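Local coordinates for putative secreted cystatin (Ixodes scapularis, PDB 4ZM8), which inhibits papain-like cysteine proteases such as cathepsins L and S of the host, suppressing immune responses during tick feeding, at residues A[56-61]-A[93-98]. Residues are numbered along the deposited sequence; the frame is centred on the assembly and turned at random.
Sequences GTNYRL and TTVVFE
Tyr59 and Val96 form the central hydrogen-bonded pair where strands 39-68 and 90-99 run antiparallel in the cystatin sheet. The long strand 39-68, interrupted by a bulge or short loop, is consistent with a domain-swapped cystatin dimer, and residues 56-61 pair on their other edge with a strand of the second subunit. Six backbone hydrogen bonds tie Thr57, Tyr59 and Leu61 to Glu98, Val96 and Thr94; between them, CA-H groups such as that of Val95 lean on carbonyl oxygens. One face carries Thr57, Tyr59, Leu61, Thr94, Val96 and Glu98. Tyr59 CG stands anti to its carbonyl carbon (chi1 -58°), and the ring turns its edge to Val96 O, with CD1 3.2 Å from that oxygen; Thr57 CG2 sits 3.5 Å above the ring plane, offset toward the rim. The extended Glu98 chain brings OE1 only to 3.8 Å from Tyr59 OH, with ring and carboxylate planes 80° apart. Leu61 CB packs on Thr94 CG2 at 4.0 Å. The other face carries Asn58, Arg60, Val95 and Phe97. Arg60 lies beside Thr93, its CG touching Thr93 CG2, while NE makes a salt bridge to Glu50 OE1 of the second subunit. Asn58 ND2 hydrogen-bonds Gln52 OE1 of that subunit. With Phe97 CG anti to its backbone N (chi1 178°), CE1 and CZ reach Gly56 CA, and Asn58 OD1 meets the ring edge 3.4 Å from Phe97 CD1, amide and ring nearly perpendicular.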
loop_
_atom_site.group_PDB
_atom_site.type_symbol
_atom_site.label_atom_id
_atom_site.label_comp_id
_atom_site.label_asym_id
_atom_site.label_seq_id
_atom_site.Cartn_x
_atom_site.Cartn_y
_atom_site.Cartn_z
ATOM N N GLY A 56 -10.681 5.212 0.498
ATOM C CA GLY A 56 -10.703 5.046 -0.937
ATOM C C GLY A 56 -11.361 3.757 -1.377
ATOM O O GLY A 56 -11.958 3.053 -0.574
ATOM N N THR A 57 -11.236 3.464 -2.668
ATOM C CA THR A 57 -11.766 2.255 -3.270
ATOM C C THR A 57 -10.687 1.626 -4.123
ATOM O O THR A 57 -10.022 2.315 -4.886
ATOM C CB THR A 57 -13.001 2.556 -4.138
ATOM O OG1 THR A 57 -14.012 3.184 -3.335
ATOM C CG2 THR A 57 -13.546 1.281 -4.795
ATOM N N ASN A 58 -10.492 0.324 -3.983
ATOM C CA ASN A 58 -9.586 -0.384 -4.872
ATOM C C ASN A 58 -10.353 -0.948 -6.066
ATOM O O ASN A 58 -11.358 -1.623 -5.895
ATOM C CB ASN A 58 -8.864 -1.502 -4.129
ATOM C CG ASN A 58 -7.490 -1.092 -3.674
ATOM O OD1 ASN A 58 -6.923 -0.143 -4.192
ATOM N ND2 ASN A 58 -6.937 -1.815 -2.724
ATOM N N TYR A 59 -9.898 -0.646 -7.274
ATOM C CA TYR A 59 -10.499 -1.222 -8.469
ATOM C C TYR A 59 -9.548 -2.229 -9.106
ATOM O O TYR A 59 -8.542 -1.848 -9.691
ATOM C CB TYR A 59 -10.852 -0.136 -9.484
ATOM C CG TYR A 59 -11.806 0.912 -8.960
ATOM C CD1 TYR A 59 -11.358 1.942 -8.137
ATOM C CD2 TYR A 59 -13.153 0.873 -9.283
ATOM C CE1 TYR A 59 -12.225 2.899 -7.663
ATOM C CE2 TYR A 59 -14.030 1.835 -8.807
ATOM C CZ TYR A 59 -13.560 2.840 -7.997
ATOM O OH TYR A 59 -14.432 3.788 -7.522
ATOM N N ARG A 60 -9.852 -3.514 -8.998
ATOM C CA ARG A 60 -9.059 -4.488 -9.724
ATOM C C ARG A 60 -9.631 -4.655 -11.131
ATOM O O ARG A 60 -10.823 -4.920 -11.300
ATOM C CB ARG A 60 -9.019 -5.821 -8.995
ATOM C CG ARG A 60 -7.961 -6.757 -9.524
ATOM C CD ARG A 60 -7.557 -7.755 -8.456
ATOM N NE ARG A 60 -8.691 -8.551 -7.994
ATOM C CZ ARG A 60 -8.711 -9.242 -6.855
ATOM N NH1 ARG A 60 -7.667 -9.229 -6.038
ATOM N NH2 ARG A 60 -9.791 -9.931 -6.526
ATOM N N LEU A 61 -8.781 -4.489 -12.141
ATOM C CA LEU A 61 -9.244 -4.536 -13.519
ATOM C C LEU A 61 -8.656 -5.695 -14.311
ATOM O O LEU A 61 -7.442 -5.928 -14.312
ATOM C CB LEU A 61 -8.921 -3.219 -14.223
ATOM C CG LEU A 61 -9.484 -2.012 -13.470
ATOM C CD1 LEU A 61 -9.278 -0.732 -14.248
ATOM C CD2 LEU A 61 -10.946 -2.214 -13.146
ATOM N N THR A 93 -3.782 -7.553 -15.702
ATOM C CA THR A 93 -4.471 -7.214 -14.463
ATOM C C THR A 93 -3.793 -6.046 -13.772
ATOM O O THR A 93 -2.572 -5.907 -13.810
ATOM C CB THR A 93 -4.529 -8.403 -13.487
ATOM O OG1 THR A 93 -4.871 -9.599 -14.201
ATOM C CG2 THR A 93 -5.573 -8.146 -12.420
ATOM N N THR A 94 -4.599 -5.210 -13.134
ATOM C CA THR A 94 -4.080 -4.052 -12.445
ATOM C C THR A 94 -5.057 -3.595 -11.385
ATOM O O THR A 94 -6.274 -3.728 -11.555
ATOM C CB THR A 94 -3.793 -2.879 -13.427
ATOM O OG1 THR A 94 -2.982 -1.895 -12.781
ATOM C CG2 THR A 94 -5.084 -2.215 -13.919
ATOM N N VAL A 95 -4.527 -3.059 -10.287
ATOM C CA VAL A 95 -5.382 -2.430 -9.297
ATOM C C VAL A 95 -5.203 -0.929 -9.365
ATOM O O VAL A 95 -4.096 -0.437 -9.544
ATOM C CB VAL A 95 -5.084 -2.894 -7.868
ATOM C CG1 VAL A 95 -6.223 -2.458 -6.950
ATOM C CG2 VAL A 95 -4.875 -4.397 -7.812
ATOM N N VAL A 96 -6.307 -0.209 -9.223
ATOM C CA VAL A 96 -6.300 1.233 -9.227
ATOM C C VAL A 96 -6.979 1.726 -7.969
ATOM O O VAL A 96 -8.200 1.610 -7.820
ATOM C CB VAL A 96 -7.030 1.824 -10.458
ATOM C CG1 VAL A 96 -7.155 3.352 -10.339
ATOM C CG2 VAL A 96 -6.330 1.434 -11.744
ATOM N N PHE A 97 -6.184 2.269 -7.055
ATOM C CA PHE A 97 -6.733 2.905 -5.871
ATOM C C PHE A 97 -7.140 4.338 -6.180
ATOM O O PHE A 97 -6.469 5.031 -6.934
ATOM C CB PHE A 97 -5.729 2.896 -4.726
ATOM C CG PHE A 97 -6.234 3.576 -3.491
ATOM C CD1 PHE A 97 -7.076 2.917 -2.626
ATOM C CD2 PHE A 97 -5.888 4.882 -3.216
ATOM C CE1 PHE A 97 -7.556 3.537 -1.498
ATOM C CE2 PHE A 97 -6.366 5.516 -2.091
ATOM C CZ PHE A 97 -7.200 4.839 -1.223
ATOM N N GLU A 98 -8.242 4.771 -5.586
ATOM C CA GLU A 98 -8.676 6.145 -5.696
ATOM C C GLU A 98 -9.123 6.656 -4.328
ATOM O O GLU A 98 -10.051 6.117 -3.734
ATOM C CB GLU A 98 -9.805 6.263 -6.712
ATOM C CG GLU A 98 -10.404 7.653 -6.846
ATOM C CD GLU A 98 -11.375 7.753 -8.015
ATOM O OE1 GLU A 98 -12.313 6.933 -8.088
ATOM O OE2 GLU A 98 -11.186 8.643 -8.871
#